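Local atomic coordinates of putative lipoprotein (PDB entry 2G5G), a protein that binds heme cofacially at a dimer interface and is probably a lipoprotein acting in bacterial heme transport or uptake. Residues Leu157-Thr163 and Gln198-Arg202; Leu171-Ser176 and Leu190-Val194. The contacts are given in a common frame with arbitrary orientation. Residues are numbered along the deposited sequence.

Interaction 1 of 2, residues Leu157-Thr163 and Gln198-Arg202; sequences LKGYVST and QFKDR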
loop_
_atom_site.group_PDB
_atom_site.type_symbol
_atom_site.label_atom_id
_atom_site.label_comp_id
_atom_site.label_asym_id
_atom_site.label_seq_id
_atom_site.Cartn_x
_atom_site.Cartn_y
_atom_site.Cartn_z
ATOM N N LEU A 157 -12.909 -5.000 -14.420
ATOM C CA LEU A 157 -12.441 -5.822 -15.492
ATOM C C LEU A 157 -13.541 -6.766 -15.987
ATOM O O LEU A 157 -14.187 -7.460 -15.198
ATOM C CB LEU A 157 -11.237 -6.618 -14.982
ATOM C CG LEU A 157 -10.256 -7.093 -16.038
ATOM C CD1 LEU A 157 -9.519 -5.902 -16.622
ATOM C CD2 LEU A 157 -9.303 -8.119 -15.417
ATOM N N LYS A 158 -13.748 -6.781 -17.303
ATOM C CA LYS A 158 -14.673 -7.715 -17.938
ATOM C C LYS A 158 -13.946 -8.967 -18.429
ATOM O O LYS A 158 -12.772 -8.932 -18.795
ATOM C CB LYS A 158 -15.424 -7.047 -19.095
ATOM C CG LYS A 158 -16.378 -5.916 -18.655
ATOM C CD LYS A 158 -16.753 -5.029 -19.838
ATOM C CE LYS A 158 -17.204 -3.643 -19.360
ATOM N NZ LYS A 158 -16.931 -2.580 -20.381
ATOM N N GLY A 159 -14.667 -10.078 -18.430
ATOM C CA GLY A 159 -14.108 -11.360 -18.809
ATOM C C GLY A 159 -15.215 -12.380 -18.709
ATOM O O GLY A 159 -16.330 -12.066 -18.247
ATOM N N TYR A 160 -14.900 -13.591 -19.146
ATOM C CA TYR A 160 -15.810 -14.709 -19.091
ATOM C C TYR A 160 -15.200 -15.781 -18.201
ATOM O O TYR A 160 -15.719 -16.048 -17.123
ATOM C CB TYR A 160 -16.133 -15.224 -20.499
ATOM C CG TYR A 160 -17.045 -16.423 -20.484
ATOM C CD1 TYR A 160 -18.344 -16.331 -19.961
ATOM C CD2 TYR A 160 -16.611 -17.658 -20.969
ATOM C CE1 TYR A 160 -19.191 -17.446 -19.928
ATOM C CE2 TYR A 160 -17.454 -18.782 -20.952
ATOM C CZ TYR A 160 -18.739 -18.666 -20.429
ATOM O OH TYR A 160 -19.568 -19.770 -20.394
ATOM N N VAL A 161 -14.078 -16.374 -18.597
ATOM C CA VAL A 161 -13.443 -17.357 -17.702
ATOM C C VAL A 161 -12.435 -16.757 -16.732
ATOM O O VAL A 161 -12.108 -17.379 -15.719
ATOM C CB VAL A 161 -12.769 -18.531 -18.458
ATOM C CG1 VAL A 161 -13.812 -19.280 -19.347
ATOM C CG2 VAL A 161 -11.568 -18.043 -19.261
ATOM N N SER A 162 -11.907 -15.573 -17.044
ATOM C CA SER A 162 -10.822 -15.034 -16.235
ATOM C C SER A 162 -11.282 -14.250 -15.006
ATOM O O SER A 162 -10.487 -14.022 -14.106
ATOM C CB SER A 162 -9.865 -14.152 -17.080
ATOM O OG SER A 162 -10.520 -12.978 -17.498
ATOM N N THR A 163 -12.545 -13.851 -14.976
ATOM C CA THR A 163 -13.034 -12.938 -13.917
ATOM C C THR A 163 -14.160 -13.545 -13.086
ATOM O O THR A 163 -14.910 -12.815 -12.440
ATOM C CB THR A 163 -13.554 -11.623 -14.523
ATOM O OG1 THR A 163 -14.451 -11.935 -15.592
ATOM C CG2 THR A 163 -12.397 -10.803 -15.075
ATOM N N GLN A 198 -5.755 -9.292 -10.910
ATOM C CA GLN A 198 -6.577 -9.540 -12.097
ATOM C C GLN A 198 -6.167 -8.629 -13.262
ATOM O O GLN A 198 -6.027 -9.084 -14.415
ATOM C CB GLN A 198 -8.065 -9.329 -11.765
ATOM C CG GLN A 198 -8.691 -10.458 -10.906
ATOM C CD GLN A 198 -9.505 -11.424 -11.735
ATOM O OE1 GLN A 198 -9.003 -12.473 -12.186
ATOM N NE2 GLN A 198 -10.751 -11.076 -11.974
ATOM N N PHE A 199 -5.983 -7.340 -12.949
ATOM C CA PHE A 199 -5.479 -6.370 -13.922
ATOM C C PHE A 199 -4.063 -6.665 -14.427
ATOM O O PHE A 199 -3.813 -6.493 -15.622
ATOM C CB PHE A 199 -5.547 -4.937 -13.360
ATOM C CG PHE A 199 -6.853 -4.232 -13.627
ATOM C CD1 PHE A 199 -7.872 -4.228 -12.667
ATOM C CD2 PHE A 199 -7.047 -3.523 -14.802
ATOM C CE1 PHE A 199 -9.077 -3.568 -12.906
ATOM C CE2 PHE A 199 -8.253 -2.852 -15.043
ATOM C CZ PHE A 199 -9.264 -2.875 -14.082
ATOM N N LYS A 200 -3.144 -7.069 -13.535
ATOM C CA LYS A 200 -1.772 -7.444 -13.899
ATOM C C LYS A 200 -1.829 -8.610 -14.877
ATOM O O LYS A 200 -1.164 -8.600 -15.908
ATOM C CB LYS A 200 -0.945 -7.882 -12.679
ATOM C CG LYS A 200 -0.504 -6.735 -11.737
ATOM C CD LYS A 200 0.147 -7.264 -10.470
ATOM C CE LYS A 200 0.904 -6.132 -9.736
ATOM N NZ LYS A 200 1.406 -6.653 -8.442
ATOM N N ASP A 201 -2.659 -9.596 -14.554
ATOM C CA ASP A 201 -2.836 -10.797 -15.388
ATOM C C ASP A 201 -3.377 -10.483 -16.778
ATOM O O ASP A 201 -2.902 -11.024 -17.783
ATOM C CB ASP A 201 -3.725 -11.785 -14.627
ATOM C CG ASP A 201 -2.973 -12.472 -13.505
ATOM O OD1 ASP A 201 -1.713 -12.475 -13.542
ATOM O OD2 ASP A 201 -3.620 -13.000 -12.565
ATOM N N ARG A 202 -4.311 -9.535 -16.834
ATOM C CA ARG A 202 -4.924 -9.087 -18.065
ATOM C C ARG A 202 -3.894 -8.403 -18.971
ATOM O O ARG A 202 -3.836 -8.694 -20.162
ATOM C CB ARG A 202 -6.084 -8.130 -17.761
ATOM C CG ARG A 202 -6.857 -7.650 -18.984
ATOM C CD ARG A 202 -7.445 -8.816 -19.776
ATOM N NE ARG A 202 -8.392 -9.654 -19.024
ATOM C CZ ARG A 202 -9.700 -9.407 -18.927
ATOM N NH1 ARG A 202 -10.242 -8.332 -19.514
ATOM N NH2 ARG A 202 -10.482 -10.229 -18.239
#
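The segment 157-163 is an irregular loop that curls around the tip of a side chain from a helix running through 198-202. Its two ends lie at similar distances from that helix, with L157 CA 7.2 Å from F199 CA and T163 CA 7.5 Å from Q198 CA, while the bend at Y160 and V161 swings away. Within the helix, R202 N bonds to Q198 O at 3.0 Å, one turn apart. R202 extends from here into the loop and illustrates how one arginine can hold an irregular backbone. Its NH1 and NH2 both donate to K158 O, each at 2.7 Å, and NH2 also donates to S162 OG at 2.8 Å. The acceptors lie near the guanidinium plane, whereas L157 covers one of its faces, with CG 3.7 Å from NH1. G159 lies close by: an ideal CB there would sit 2.9 Å from R202 NH2, a clash. L157 also makes the apolar half of the contact. Its CD1 stands over the F199 ring, 3.9 Å from the centroid and 21° off the normal, a CH-pi interaction, and its CD2 packs 4.0 Å from Q198 CB. Beyond the two segments, S162 OG is also hydrogen-bonded to D236, and R202 NE to H233, so the network reaches helix 230-236. The chemistry thus joins directional bonds with close leucine packing; a loop without regular secondary structure is fastened to helix 187-210 by an arginine whose NH1 and NH2 donate to a loop carbonyl and a serine hydroxyl.

Interaction 2 of 2, residues Leu171-Ser176 and Leu190-Val194; sequences LFDIIS and LDKLV. With HEM (protoporphyrin IX containing Fe), chain B.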
loop_
_atom_site.group_PDB
_atom_site.type_symbol
_atom_site.label_atom_id
_atom_site.label_comp_id
_atom_site.label_asym_id
_atom_site.label_seq_id
_atom_site.Cartn_x
_atom_site.Cartn_y
_atom_site.Cartn_z
ATOM N N LEU A 171 -8.109 -16.143 -5.587
ATOM C CA LEU A 171 -7.125 -15.078 -5.474
ATOM C C LEU A 171 -7.232 -14.373 -4.106
ATOM O O LEU A 171 -6.224 -14.038 -3.496
ATOM C CB LEU A 171 -7.299 -14.069 -6.620
ATOM C CG LEU A 171 -6.637 -14.453 -7.973
ATOM C CD1 LEU A 171 -6.951 -13.403 -9.026
ATOM C CD2 LEU A 171 -5.130 -14.659 -7.862
ATOM N N PHE A 172 -8.459 -14.142 -3.662
ATOM C CA PHE A 172 -8.738 -13.582 -2.317
ATOM C C PHE A 172 -7.999 -14.346 -1.213
ATOM O O PHE A 172 -7.254 -13.744 -0.431
ATOM C CB PHE A 172 -10.240 -13.604 -2.068
ATOM C CG PHE A 172 -10.676 -12.832 -0.843
ATOM C CD1 PHE A 172 -11.140 -11.521 -0.960
ATOM C CD2 PHE A 172 -10.630 -13.421 0.424
ATOM C CE1 PHE A 172 -11.544 -10.797 0.180
ATOM C CE2 PHE A 172 -11.033 -12.710 1.570
ATOM C CZ PHE A 172 -11.491 -11.400 1.444
ATOM N N ASP A 173 -8.171 -15.673 -1.186
ATOM C CA ASP A 173 -7.592 -16.527 -0.131
ATOM C C ASP A 173 -6.090 -16.667 -0.251
ATOM O O ASP A 173 -5.380 -16.801 0.751
ATOM C CB ASP A 173 -8.207 -17.939 -0.132
ATOM C CG ASP A 173 -9.722 -17.947 0.068
ATOM O OD1 ASP A 173 -10.318 -16.978 0.611
ATOM O OD2 ASP A 173 -10.326 -18.960 -0.327
ATOM N N ILE A 174 -5.592 -16.680 -1.488
ATOM C CA ILE A 174 -4.145 -16.737 -1.715
ATOM C C ILE A 174 -3.451 -15.485 -1.164
ATOM O O ILE A 174 -2.406 -15.565 -0.520
ATOM C CB ILE A 174 -3.824 -16.888 -3.224
ATOM C CG1 ILE A 174 -4.041 -18.338 -3.669
ATOM C CG2 ILE A 174 -2.388 -16.451 -3.519
ATOM C CD1 ILE A 174 -4.073 -18.543 -5.198
ATOM N N ILE A 175 -4.038 -14.328 -1.447
ATOM C CA ILE A 175 -3.451 -13.059 -1.067
ATOM C C ILE A 175 -3.598 -12.864 0.444
ATOM O O ILE A 175 -2.659 -12.427 1.126
ATOM C CB ILE A 175 -4.083 -11.899 -1.866
ATOM C CG1 ILE A 175 -3.735 -12.041 -3.371
ATOM C CG2 ILE A 175 -3.569 -10.554 -1.349
ATOM C CD1 ILE A 175 -4.511 -11.090 -4.280
ATOM N N SER A 176 -4.777 -13.201 0.961
ATOM C CA SER A 176 -5.003 -13.169 2.411
ATOM C C SER A 176 -3.913 -13.955 3.148
ATOM O O SER A 176 -3.298 -13.444 4.071
ATOM C CB SER A 176 -6.403 -13.683 2.746
ATOM O OG SER A 176 -6.627 -13.681 4.145
ATOM N N LEU A 190 -8.335 -6.519 0.639
ATOM C CA LEU A 190 -8.102 -7.768 -0.083
ATOM C C LEU A 190 -8.788 -7.751 -1.446
ATOM O O LEU A 190 -8.219 -8.237 -2.428
ATOM C CB LEU A 190 -8.508 -8.989 0.748
ATOM C CG LEU A 190 -7.533 -9.435 1.840
ATOM C CD1 LEU A 190 -8.232 -10.374 2.833
ATOM C CD2 LEU A 190 -6.273 -10.080 1.259
ATOM N N ASP A 191 -9.979 -7.162 -1.515
ATOM C CA ASP A 191 -10.694 -7.038 -2.774
ATOM C C ASP A 191 -9.955 -6.105 -3.745
ATOM O O ASP A 191 -10.055 -6.281 -4.956
ATOM C CB ASP A 191 -12.130 -6.535 -2.566
ATOM C CG ASP A 191 -13.099 -7.636 -2.076
ATOM O OD1 ASP A 191 -12.768 -8.851 -2.120
ATOM O OD2 ASP A 191 -14.219 -7.266 -1.641
ATOM N N LYS A 192 -9.230 -5.121 -3.205
ATOM C CA LYS A 192 -8.438 -4.206 -4.014
ATOM C C LYS A 192 -7.210 -4.924 -4.575
ATOM O O LYS A 192 -6.852 -4.732 -5.735
ATOM C CB LYS A 192 -7.970 -3.003 -3.186
ATOM C CG LYS A 192 -8.977 -1.890 -3.002
ATOM C CD LYS A 192 -8.298 -0.732 -2.289
ATOM C CE LYS A 192 -9.275 0.088 -1.431
ATOM N NZ LYS A 192 -8.489 1.031 -0.556
ATOM N N LEU A 193 -6.565 -5.715 -3.728
ATOM C CA LEU A 193 -5.409 -6.494 -4.112
ATOM C C LEU A 193 -5.781 -7.581 -5.141
ATOM O O LEU A 193 -5.007 -7.845 -6.058
ATOM C CB LEU A 193 -4.721 -7.102 -2.886
ATOM C CG LEU A 193 -4.138 -6.139 -1.838
ATOM C CD1 LEU A 193 -3.283 -6.901 -0.806
ATOM C CD2 LEU A 193 -3.332 -4.999 -2.459
ATOM N N VAL A 194 -6.959 -8.183 -4.979
ATOM C CA VAL A 194 -7.482 -9.147 -5.964
ATOM C C VAL A 194 -7.663 -8.479 -7.326
ATOM O O VAL A 194 -7.202 -9.019 -8.338
ATOM C CB VAL A 194 -8.804 -9.819 -5.516
ATOM C CG1 VAL A 194 -9.394 -10.654 -6.655
ATOM C CG2 VAL A 194 -8.574 -10.693 -4.298
HETATM C CHA HEM B . -3.317 2.455 2.907
HETATM C CHB HEM B . -1.755 2.345 -1.738
HETATM C CHC HEM B . -0.716 -2.377 -1.411
HETATM C CHD HEM B . -2.164 -2.285 3.246
HETATM C C1A HEM B . -3.004 2.831 1.606
HETATM C C2A HEM B . -3.221 4.148 1.017
HETATM C C3A HEM B . -2.788 4.106 -0.256
HETATM C C4A HEM B . -2.275 2.777 -0.526
HETATM C CMA HEM B . -2.810 5.260 -1.283
HETATM C CAA HEM B . -3.854 5.362 1.751
HETATM C CBA HEM B . -2.830 6.031 2.670
HETATM C CGA HEM B . -3.446 6.770 3.858
HETATM O O1A HEM B . -4.635 7.207 3.783
HETATM O O2A HEM B . -2.736 6.928 4.895
HETATM C C1B HEM B . -1.438 1.050 -2.107
HETATM C C2B HEM B . -1.185 0.556 -3.454
HETATM C C3B HEM B . -0.898 -0.751 -3.376
HETATM C C4B HEM B . -0.950 -1.135 -1.966
HETATM C CMB HEM B . -1.251 1.396 -4.747
HETATM C CAB HEM B . -0.569 -1.669 -4.586
HETATM C CBB HEM B . -0.152 -2.931 -4.411
HETATM C C1C HEM B . -0.996 -2.755 -0.113
HETATM C C2C HEM B . -0.784 -4.074 0.454
HETATM C C3C HEM B . -1.178 -4.041 1.735
HETATM C C4C HEM B . -1.661 -2.702 2.029
HETATM C CMC HEM B . -0.194 -5.289 -0.301
HETATM C CAC HEM B . -1.142 -5.214 2.746
HETATM C CBC HEM B . -0.008 -5.881 2.993
HETATM C C1D HEM B . -2.612 -1.035 3.626
HETATM C C2D HEM B . -3.086 -0.676 4.946
HETATM C C3D HEM B . -3.449 0.813 4.854
HETATM C C4D HEM B . -3.151 1.201 3.482
HETATM C CMD HEM B . -3.200 -1.603 6.178
HETATM C CAD HEM B . -4.007 1.702 5.992
HETATM C CBD HEM B . -3.098 2.919 6.154
HETATM C CGD HEM B . -2.564 3.012 7.564
HETATM O O1D HEM B . -1.361 2.701 7.769
HETATM O O2D HEM B . -3.332 3.403 8.485
HETATM N NA HEM B . -2.432 2.017 0.629
HETATM N NB HEM B . -1.276 -0.012 -1.236
HETATM N NC HEM B . -1.527 -1.941 0.885
HETATM N ND HEM B . -2.672 0.088 2.814
HETATM FE FE HEM B . -2.136 -0.045 0.696
#
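F172 reaches its ring to L190 and D191, with CE1 3.6 Å from L190 CB and 3.3 Å from D191 OD1, the carboxylate oxygen lying at the ring edge. The F172 backbone is approached by V194, whose CG2 comes within 3.5 Å of F172 CA, F172 and V194 being the nearest CA pair of the two segments, 5.9 Å. The same methyl lies 4.1 Å from I175 CD1, and V194 CG1 is 4.0 Å from L171 CB, so that V194 sits among three residues of one helical face. A turn earlier, L190 does a similar job: its CD2 reaches I175 CG2 at 3.8 Å and the backbone S176 N at 3.5 Å. Apart from the D191 carboxylate at the ring edge, the contact is largely apolar, made by the F172 ring and the branched side chains of L171, I175, L190, L193 and V194; the polar end of S176 is bonded instead to the carbonyl of L181. The axes of the two short segments pass 9.1 Å apart at 111°, so the segments cross steeply rather than running alongside one another. L193 CD1 touches both I175 CG2, at 3.7 Å, and the heme methyl CMC, at 3.5 Å, while the heme itself is hydrogen-bonded to K200 of the second subunit. A pair of consecutive helices, 165-179 and 187-210, is thereby packed by its hydrophobic faces, and the second of them carries L189, L193 and I196 into the apolar wall of the heme pocket of this ChaN-family, cofacial-heme protein.

In the fold
Both contacts use helix 187-210, at successive places along it, and in sequence interaction 2 is nested inside the loop closed by interaction 1. Their centres are 14 Å apart, and they touch where Q198 packs on L171. Interaction 2 is the buried one: two helices meet through apolar side chains, next to the heme. Interaction 1 is only partly buried, with an irregular loop meeting the helix, and there hydrogen bonds from an arginine do much of the work beside a leucine. In this protein, then, the helix pair packs by apolar fit, while the loop is held by polar bonds together with the packing of L157.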